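Local coordinates for protein NADPH-dependent aldehyde reductase YqhD (PDB 4QGS) that reduces a broad range of short-chain aldehydes to the corresponding alcohols, using NADPH as hydride donor and one zinc ion per subunit, at residues I115-N120 with W128-T133; R197-G202 with P240-E245; E229-T234 with T260-G265. One frame throughout, in Å; residues are numbered along the deposited sequence.

Contact 1: residues I115-N120 with W128-T133; sequences IAAAAN and WHILQT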
loop_
_atom_site.group_PDB
_atom_site.type_symbol
_atom_site.label_atom_id
_atom_site.label_comp_id
_atom_site.label_asym_id
_atom_site.label_seq_id
_atom_site.Cartn_x
_atom_site.Cartn_y
_atom_site.Cartn_z
ATOM N N ILE A 115 2.336 5.850 16.918
ATOM C CA ILE A 115 2.972 6.676 17.938
ATOM C C ILE A 115 2.170 7.955 18.198
ATOM O O ILE A 115 1.935 8.322 19.347
ATOM C CB ILE A 115 4.419 7.039 17.537
ATOM C CG1 ILE A 115 5.267 5.777 17.431
ATOM C CG2 ILE A 115 5.031 7.994 18.544
ATOM C CD1 ILE A 115 6.621 5.994 16.742
ATOM N N ALA A 116 1.725 8.608 17.129
ATOM C CA ALA A 116 0.965 9.851 17.233
ATOM C C ALA A 116 -0.329 9.686 18.034
ATOM O O ALA A 116 -0.706 10.557 18.819
ATOM C CB ALA A 116 0.649 10.386 15.844
ATOM N N ALA A 117 -1.016 8.570 17.824
ATOM C CA ALA A 117 -2.287 8.334 18.499
ATOM C C ALA A 117 -2.062 7.833 19.914
ATOM O O ALA A 117 -2.686 8.311 20.865
ATOM C CB ALA A 117 -3.125 7.345 17.719
ATOM N N ALA A 118 -1.163 6.864 20.045
ATOM C CA ALA A 118 -0.848 6.288 21.343
ATOM C C ALA A 118 -0.439 7.363 22.338
ATOM O O ALA A 118 -0.734 7.262 23.530
ATOM C CB ALA A 118 0.257 5.243 21.209
ATOM N N ALA A 119 0.230 8.396 21.839
ATOM C CA ALA A 119 0.812 9.412 22.700
ATOM C C ALA A 119 -0.226 10.263 23.420
ATOM O O ALA A 119 -0.008 10.669 24.551
ATOM C CB ALA A 119 1.748 10.283 21.889
ATOM N N ASN A 120 -1.347 10.537 22.760
ATOM C CA ASN A 120 -2.458 11.216 23.425
ATOM C C ASN A 120 -3.552 10.271 23.911
ATOM O O ASN A 120 -4.631 10.712 24.337
ATOM C CB ASN A 120 -3.115 12.298 22.537
ATOM C CG ASN A 120 -2.117 13.187 21.841
ATOM O OD1 ASN A 120 -0.977 13.332 22.286
ATOM N ND2 ASN A 120 -2.555 13.820 20.760
ATOM N N TRP A 128 -2.752 -0.670 23.170
ATOM C CA TRP A 128 -3.179 -1.756 22.294
ATOM C C TRP A 128 -4.665 -1.747 21.920
ATOM O O TRP A 128 -5.032 -2.224 20.854
ATOM C CB TRP A 128 -2.870 -3.136 22.873
ATOM C CG TRP A 128 -3.238 -4.199 21.858
ATOM C CD1 TRP A 128 -4.410 -4.905 21.786
ATOM C CD2 TRP A 128 -2.458 -4.609 20.727
ATOM N NE1 TRP A 128 -4.395 -5.739 20.690
ATOM C CE2 TRP A 128 -3.206 -5.583 20.030
ATOM C CE3 TRP A 128 -1.192 -4.261 20.249
ATOM C CZ2 TRP A 128 -2.723 -6.209 18.879
ATOM C CZ3 TRP A 128 -0.712 -4.891 19.114
ATOM C CH2 TRP A 128 -1.480 -5.844 18.434
ATOM N N HIS A 129 -5.541 -1.201 22.737
ATOM C CA HIS A 129 -6.912 -1.000 22.231
ATOM C C HIS A 129 -7.106 0.008 21.054
ATOM O O HIS A 129 -8.180 0.012 20.438
ATOM C CB HIS A 129 -7.773 -0.820 23.514
ATOM C CG HIS A 129 -9.039 -0.028 23.424
ATOM N ND1 HIS A 129 -9.259 0.991 24.321
ATOM C CD2 HIS A 129 -9.988 0.100 22.456
ATOM C CE1 HIS A 129 -10.348 1.650 23.989
ATOM N NE2 HIS A 129 -10.846 1.105 22.881
ATOM N N ILE A 130 -6.059 0.740 20.643
ATOM C CA ILE A 130 -6.101 1.334 19.281
ATOM C C ILE A 130 -6.318 0.241 18.221
ATOM O O ILE A 130 -7.146 0.382 17.314
ATOM C CB ILE A 130 -4.825 2.095 18.904
ATOM C CG1 ILE A 130 -4.596 3.329 19.796
ATOM C CG2 ILE A 130 -4.862 2.554 17.414
ATOM C CD1 ILE A 130 -3.209 3.915 19.675
ATOM N N LEU A 131 -5.555 -0.843 18.332
ATOM C CA LEU A 131 -5.634 -1.921 17.359
ATOM C C LEU A 131 -6.896 -2.774 17.520
ATOM O O LEU A 131 -7.474 -3.225 16.531
ATOM C CB LEU A 131 -4.369 -2.777 17.448
ATOM C CG LEU A 131 -3.197 -1.901 16.993
ATOM C CD1 LEU A 131 -1.856 -2.541 17.192
ATOM C CD2 LEU A 131 -3.388 -1.575 15.528
ATOM N N GLN A 132 -7.331 -2.977 18.757
ATOM C CA GLN A 132 -8.554 -3.733 19.020
ATOM C C GLN A 132 -9.785 -3.049 18.436
ATOM O O GLN A 132 -10.756 -3.713 18.063
ATOM C CB GLN A 132 -8.740 -3.936 20.523
ATOM C CG GLN A 132 -7.714 -4.876 21.136
ATOM C CD GLN A 132 -7.864 -5.002 22.639
ATOM O OE1 GLN A 132 -8.596 -4.237 23.267
ATOM N NE2 GLN A 132 -7.175 -5.974 23.225
ATOM N N THR A 133 -9.742 -1.723 18.358
ATOM C CA THR A 133 -10.880 -0.957 17.847
ATOM C C THR A 133 -10.685 -0.413 16.450
ATOM O O THR A 133 -11.535 0.323 15.940
ATOM C CB THR A 133 -11.219 0.223 18.758
ATOM O OG1 THR A 133 -10.051 1.030 18.971
ATOM C CG2 THR A 133 -11.770 -0.290 20.048
#
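Ile130 reaches across to Ala117 and Ala118 with a single methyl, joining the short helix 129-132 to the end of helix 106-119 in the N-terminal half of this iron-containing alcohol dehydrogenase, which is built on a parallel sheet and binds NADP(+). The tight part is small. Ile130 CD1 lies 3.9 Å from Ala117 CB and 4.0 Å from Ala118 CB, and closer still, at 3.6 Å, to the backbone N of Ala118, so the methyl rests between two alanines against the helix backbone. With CG1 anti to the carbonyl carbon, chi2 of 167° stretches the chain so that CD1 spans the gap between backbones whose nearest CA atoms, Ala118 and Ile130, are 7.5 Å apart. Phe174 and Tyr121 also touch Ile130, while Met86 and Val89 of helix 82-95 touch Ala118.

Residues 128-133 also have a looser, outer side, where Gln132 is exposed and His129 and Thr133 are partly so. Trp128 packs separately, with Leu131 CB over the centre of one ring face and a cation-pi contact to Arg165. The short helix closes with a doubly used acceptor: His129 O takes the backbone N of Thr133 and, in the carbonyl plane, Thr133 OG1 at 2.6 Å.

Contact 2: residues R197-G202 with P240-E245; sequences RQVANG and PKALKE
Leu243 and Val199 meet through branches set by their torsions. In Leu243, CG stands anti to the carbonyl carbon (chi1 -65°); CD1 runs on extended, and the other branch, CD2, turns to the neighbouring helix, although the CB itself does not head there. In Val199, CG1 is anti to the backbone N (chi1 172°) and becomes the branch that meets both Leu243 and Ala242. The two larger side chains lie alongside each other, heading opposite ways, and Leu243 CD2 comes to rest 3.7 Å from Val199 CG1 and 3.8 Å from Val199 CB. The same CG1 lies 4.0 Å from Ala242 CB. Leu243 CD2 also lies 4.0 Å from the backbone N of Ala200, with Ala200 CB a little farther away.

This is antiparallel helix-helix packing in the all-helical C-terminal half of the fold. The short segments of helices 196-211 and 222-244 run at 172° to each other, and their axes approach to 9.6 Å; the nearest CA atoms are those of Val199 and Leu243. Arg252 of helix 249-262 touches Val199 and Ala242, while Leu348 touches Leu243 and Val350 touches Ala200. Arg197 points away from the contact and forms a salt bridge with Asp291; Lys241 forms one with Asp238.

No hydrogen bond or ion pair spans the two segments. Their mutual hold is therefore purely apolar and rests on shape, with methyl groups meeting near van der Waals distance and no directional bond to fix the register.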
loop_
_atom_site.group_PDB
_atom_site.type_symbol
_atom_site.label_atom_id
_atom_site.label_comp_id
_atom_site.label_asym_id
_atom_site.label_seq_id
_atom_site.Cartn_x
_atom_site.Cartn_y
_atom_site.Cartn_z
ATOM N N ARG A 197 13.857 -4.498 -8.089
ATOM C CA ARG A 197 12.889 -5.352 -7.395
ATOM C C ARG A 197 11.790 -4.528 -6.724
ATOM O O ARG A 197 10.590 -4.818 -6.874
ATOM C CB ARG A 197 13.614 -6.232 -6.359
ATOM C CG ARG A 197 12.711 -6.937 -5.346
ATOM C CD ARG A 197 13.566 -7.590 -4.250
ATOM N NE ARG A 197 12.779 -8.353 -3.283
ATOM C CZ ARG A 197 13.314 -9.044 -2.275
ATOM N NH1 ARG A 197 12.536 -9.714 -1.433
ATOM N NH2 ARG A 197 14.632 -9.059 -2.105
ATOM N N GLN A 198 12.195 -3.491 -6.001
ATOM C CA GLN A 198 11.252 -2.643 -5.288
ATOM C C GLN A 198 10.444 -1.770 -6.247
ATOM O O GLN A 198 9.274 -1.499 -5.992
ATOM C CB GLN A 198 11.974 -1.764 -4.267
ATOM C CG GLN A 198 12.610 -2.528 -3.103
ATOM C CD GLN A 198 13.310 -1.601 -2.125
ATOM O OE1 GLN A 198 13.444 -0.407 -2.379
ATOM N NE2 GLN A 198 13.773 -2.149 -1.009
ATOM N N VAL A 199 11.069 -1.333 -7.339
ATOM C CA VAL A 199 10.353 -0.501 -8.321
ATOM C C VAL A 199 9.265 -1.334 -8.990
ATOM O O VAL A 199 8.099 -0.911 -9.094
ATOM C CB VAL A 199 11.305 0.081 -9.389
ATOM C CG1 VAL A 199 10.510 0.776 -10.496
ATOM C CG2 VAL A 199 12.263 1.066 -8.747
ATOM N N ALA A 200 9.637 -2.532 -9.431
ATOM C CA ALA A 200 8.652 -3.421 -10.058
ATOM C C ALA A 200 7.539 -3.801 -9.089
ATOM O O ALA A 200 6.347 -3.765 -9.449
ATOM C CB ALA A 200 9.330 -4.677 -10.606
ATOM N N ASN A 201 7.905 -4.171 -7.859
ATOM C CA ASN A 201 6.882 -4.519 -6.869
ATOM C C ASN A 201 5.902 -3.370 -6.628
ATOM O O ASN A 201 4.695 -3.593 -6.460
ATOM C CB ASN A 201 7.496 -4.909 -5.531
ATOM C CG ASN A 201 8.166 -6.271 -5.565
ATOM O OD1 ASN A 201 7.981 -7.052 -6.504
ATOM N ND2 ASN A 201 8.949 -6.564 -4.527
ATOM N N GLY A 202 6.426 -2.151 -6.569
ATOM C CA GLY A 202 5.579 -0.981 -6.355
ATOM C C GLY A 202 4.587 -0.794 -7.481
ATOM O O GLY A 202 3.414 -0.450 -7.245
ATOM N N PRO A 240 7.047 0.278 -16.955
ATOM C CA PRO A 240 8.238 -0.374 -17.518
ATOM C C PRO A 240 9.385 0.604 -17.735
ATOM O O PRO A 240 10.548 0.221 -17.601
ATOM C CB PRO A 240 7.734 -0.923 -18.856
ATOM C CG PRO A 240 6.269 -1.125 -18.650
ATOM C CD PRO A 240 5.864 0.064 -17.805
ATOM N N LYS A 241 9.067 1.851 -18.064
ATOM C CA LYS A 241 10.109 2.849 -18.271
ATOM C C LYS A 241 10.862 3.177 -16.980
ATOM O O LYS A 241 12.019 3.586 -17.023
ATOM C CB LYS A 241 9.517 4.131 -18.841
ATOM C CG LYS A 241 8.845 3.959 -20.174
ATOM C CD LYS A 241 8.292 5.311 -20.632
ATOM C CE LYS A 241 7.372 5.188 -21.822
ATOM N NZ LYS A 241 6.679 6.491 -22.061
ATOM N N ALA A 242 10.200 3.026 -15.834
ATOM C CA ALA A 242 10.835 3.371 -14.564
ATOM C C ALA A 242 11.993 2.409 -14.298
ATOM O O ALA A 242 12.961 2.752 -13.621
ATOM C CB ALA A 242 9.821 3.348 -13.423
ATOM N N LEU A 243 11.885 1.216 -14.862
ATOM C CA LEU A 243 12.937 0.216 -14.744
ATOM C C LEU A 243 14.072 0.495 -15.733
ATOM O O LEU A 243 15.252 0.368 -15.398
ATOM C CB LEU A 243 12.360 -1.177 -14.968
ATOM C CG LEU A 243 11.353 -1.677 -13.932
ATOM C CD1 LEU A 243 10.743 -2.991 -14.401
ATOM C CD2 LEU A 243 12.010 -1.848 -12.557
ATOM N N LYS A 244 13.706 0.887 -16.949
ATOM C CA LYS A 244 14.675 1.119 -18.029
ATOM C C LYS A 244 15.386 2.449 -17.874
ATOM O O LYS A 244 16.552 2.603 -18.265
ATOM C CB LYS A 244 13.982 1.073 -19.393
ATOM C CG LYS A 244 13.464 -0.309 -19.775
ATOM C CD LYS A 244 12.438 -0.233 -20.901
ATOM C CE LYS A 244 11.693 -1.555 -21.052
ATOM N NZ LYS A 244 10.522 -1.454 -21.960
ATOM N N GLU A 245 14.672 3.407 -17.301
ATOM C CA GLU A 245 15.159 4.771 -17.161
ATOM C C GLU A 245 14.935 5.283 -15.742
ATOM O O GLU A 245 14.104 6.177 -15.522
ATOM C CB GLU A 245 14.458 5.697 -18.152
ATOM C CG GLU A 245 14.402 5.212 -19.594
ATOM C CD GLU A 245 13.634 6.189 -20.477
ATOM O OE1 GLU A 245 14.051 7.363 -20.536
ATOM O OE2 GLU A 245 12.606 5.802 -21.083
#

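Contact 3: residues E229-T234 with T260-G265; sequences EGILLT and TQAENG. Unlike the reference sequence in segment 260-265: Glu263 (reference Leu).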
loop_
_atom_site.group_PDB
_atom_site.type_symbol
_atom_site.label_atom_id
_atom_site.label_comp_id
_atom_site.label_asym_id
_atom_site.label_seq_id
_atom_site.Cartn_x
_atom_site.Cartn_y
_atom_site.Cartn_z
ATOM N N GLU A 229 -9.167 3.533 -14.643
ATOM C CA GLU A 229 -8.635 3.260 -15.977
ATOM C C GLU A 229 -7.403 4.120 -16.274
ATOM O O GLU A 229 -6.393 3.626 -16.803
ATOM C CB GLU A 229 -9.730 3.484 -17.030
ATOM C CG GLU A 229 -10.724 2.348 -17.059
ATOM C CD GLU A 229 -12.103 2.749 -17.607
ATOM O OE1 GLU A 229 -12.215 3.827 -18.219
ATOM O OE2 GLU A 229 -13.060 1.972 -17.414
ATOM N N GLY A 230 -7.482 5.393 -15.902
ATOM C CA GLY A 230 -6.385 6.330 -16.090
ATOM C C GLY A 230 -5.130 5.931 -15.337
ATOM O O GLY A 230 -4.013 6.029 -15.866
ATOM N N ILE A 231 -5.302 5.512 -14.092
ATOM C CA ILE A 231 -4.171 5.036 -13.291
ATOM C C ILE A 231 -3.519 3.824 -13.974
ATOM O O ILE A 231 -2.288 3.764 -14.122
ATOM C CB ILE A 231 -4.611 4.663 -11.847
ATOM C CG1 ILE A 231 -5.002 5.922 -11.070
ATOM C CG2 ILE A 231 -3.486 3.880 -11.114
ATOM C CD1 ILE A 231 -5.807 5.660 -9.808
ATOM N N LEU A 232 -4.350 2.873 -14.398
ATOM C CA LEU A 232 -3.860 1.619 -14.991
ATOM C C LEU A 232 -3.100 1.904 -16.288
ATOM O O LEU A 232 -1.987 1.409 -16.499
ATOM C CB LEU A 232 -5.030 0.656 -15.237
ATOM C CG LEU A 232 -5.744 0.215 -13.961
ATOM C CD1 LEU A 232 -7.029 -0.522 -14.285
ATOM C CD2 LEU A 232 -4.818 -0.703 -13.131
ATOM N N LEU A 233 -3.679 2.746 -17.139
ATOM C CA LEU A 233 -3.043 3.134 -18.387
ATOM C C LEU A 233 -1.680 3.797 -18.157
ATOM O O LEU A 233 -0.715 3.541 -18.885
ATOM C CB LEU A 233 -3.981 4.080 -19.166
ATOM C CG LEU A 233 -5.118 3.314 -19.850
ATOM C CD1 LEU A 233 -6.286 4.257 -20.139
ATOM C CD2 LEU A 233 -4.637 2.652 -21.124
ATOM N N THR A 234 -1.605 4.650 -17.139
ATOM C CA THR A 234 -0.365 5.342 -16.791
ATOM C C THR A 234 0.704 4.360 -16.295
ATOM O O THR A 234 1.866 4.458 -16.661
ATOM C CB THR A 234 -0.625 6.413 -15.719
ATOM O OG1 THR A 234 -1.569 7.370 -16.242
ATOM C CG2 THR A 234 0.668 7.145 -15.373
ATOM N N THR A 260 0.318 6.811 -5.943
ATOM C CA THR A 260 -0.306 7.512 -4.840
ATOM C C THR A 260 -1.817 7.510 -5.000
ATOM O O THR A 260 -2.534 7.303 -4.033
ATOM C CB THR A 260 0.219 8.952 -4.721
ATOM O OG1 THR A 260 1.615 8.903 -4.404
ATOM C CG2 THR A 260 -0.503 9.695 -3.615
ATOM N N GLN A 261 -2.306 7.709 -6.219
ATOM C CA GLN A 261 -3.756 7.669 -6.433
ATOM C C GLN A 261 -4.307 6.250 -6.255
ATOM O O GLN A 261 -5.407 6.073 -5.738
ATOM C CB GLN A 261 -4.108 8.229 -7.812
ATOM C CG GLN A 261 -3.745 9.704 -7.947
ATOM C CD GLN A 261 -4.506 10.552 -6.931
ATOM O OE1 GLN A 261 -5.708 10.418 -6.790
ATOM N NE2 GLN A 261 -3.794 11.402 -6.210
ATOM N N ALA A 262 -3.534 5.241 -6.649
ATOM C CA ALA A 262 -3.974 3.850 -6.492
ATOM C C ALA A 262 -4.189 3.502 -5.017
ATOM O O ALA A 262 -5.052 2.692 -4.674
ATOM C CB ALA A 262 -2.957 2.895 -7.129
ATOM N N GLU A 263 -3.430 4.145 -4.138
ATOM C CA GLU A 263 -3.544 3.919 -2.693
ATOM C C GLU A 263 -4.424 4.928 -1.917
ATOM O O GLU A 263 -4.433 4.901 -0.696
ATOM C CB GLU A 263 -2.140 3.946 -2.092
ATOM C CG GLU A 263 -1.517 2.604 -1.833
ATOM C CD GLU A 263 -0.822 2.043 -3.053
ATOM O OE1 GLU A 263 -1.147 0.904 -3.453
ATOM O OE2 GLU A 263 0.058 2.735 -3.601
ATOM N N ASN A 264 -5.188 5.780 -2.601
ATOM C CA ASN A 264 -5.587 7.069 -2.013
ATOM C C ASN A 264 -7.072 7.302 -1.585
ATOM O O ASN A 264 -7.317 7.951 -0.577
ATOM C CB ASN A 264 -5.147 8.160 -2.989
ATOM C CG ASN A 264 -5.272 9.572 -2.423
ATOM O OD1 ASN A 264 -6.256 9.921 -1.807
ATOM N ND2 ASN A 264 -4.227 10.368 -2.600
ATOM N N GLY A 265 -8.061 6.806 -2.323
ATOM C CA GLY A 265 -9.448 6.905 -1.868
ATOM C C GLY A 265 -10.543 7.317 -2.853
ATOM O O GLY A 265 -11.677 6.813 -2.781
#
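Ile231 touches both Gln261 and Ala262, packing helix 222-244 against the end of helix 249-262 in the helical C-terminal half of the iron-containing alcohol dehydrogenase fold. Its CD1 lies 3.7 Å from Gln261 CB and 3.9 Å from the backbone N of Ala262. A chi1 of -69° sets CG1 beside the backbone N and leaves CG2 anti to it, where CG2 meets Ala262 CB at 4.1 Å. The Ile231 and Gln261 side chains stand roughly perpendicular. Of the Gln261 side chain, it is CB that meets Ile231; the chain bends at chi2 (-61°) and leads the amide away. Cutting Ile231 back to an alanine removes both CD1 and CG2, which is likely to leave Gln261 CB and Ala262 CB without this apolar partner and a gap between the two helices.

In the next shell, Thr210 of helix 196-211 touches both Ile231 and Ala262, and Ile267 also packs on Ile231. The contact also lies near the metal site: the side chain of Ala262 is about 5 Å from that of His209, which binds the catalytic zinc ion together with Asp205, His278 and His292. The zinc ion itself is about 9 Å from the side chain of Ala262. Farther out, Glu229 is tied down by a salt bridge to Arg321 and hydrogen bonds from Tyr214 and Gln317, which link this turn of helix 222-244 to its surroundings. Within that helix, Gly230 O is gripped twice, by Thr234 N at 3.1 Å and, from the opposite face of its plane, by Thr234 OG1 at 2.8 Å.

In the fold
All three contacts are buried, apolar and without a hydrogen bond across them, but they occupy different places. Contact 1 stands alone in the nucleotide-binding half, its centre about 30 Å from that of contact 3 and about 35 Å from that of contact 2, across the centre of the chain. Contacts 2 and 3 both use helix 222-244, and their centres are about 16 Å apart. Contact 3 is nearest the chain's centre and brings the aliphatic part of a polar side chain near the zinc site, whereas contact 1, the most peripheral, hangs on one methyl. Contact 2 spreads methyl packing over four residues between antiparallel helices and buries 157 Å², against 109 Å² in contact 3 and 93 Å² in contact 1.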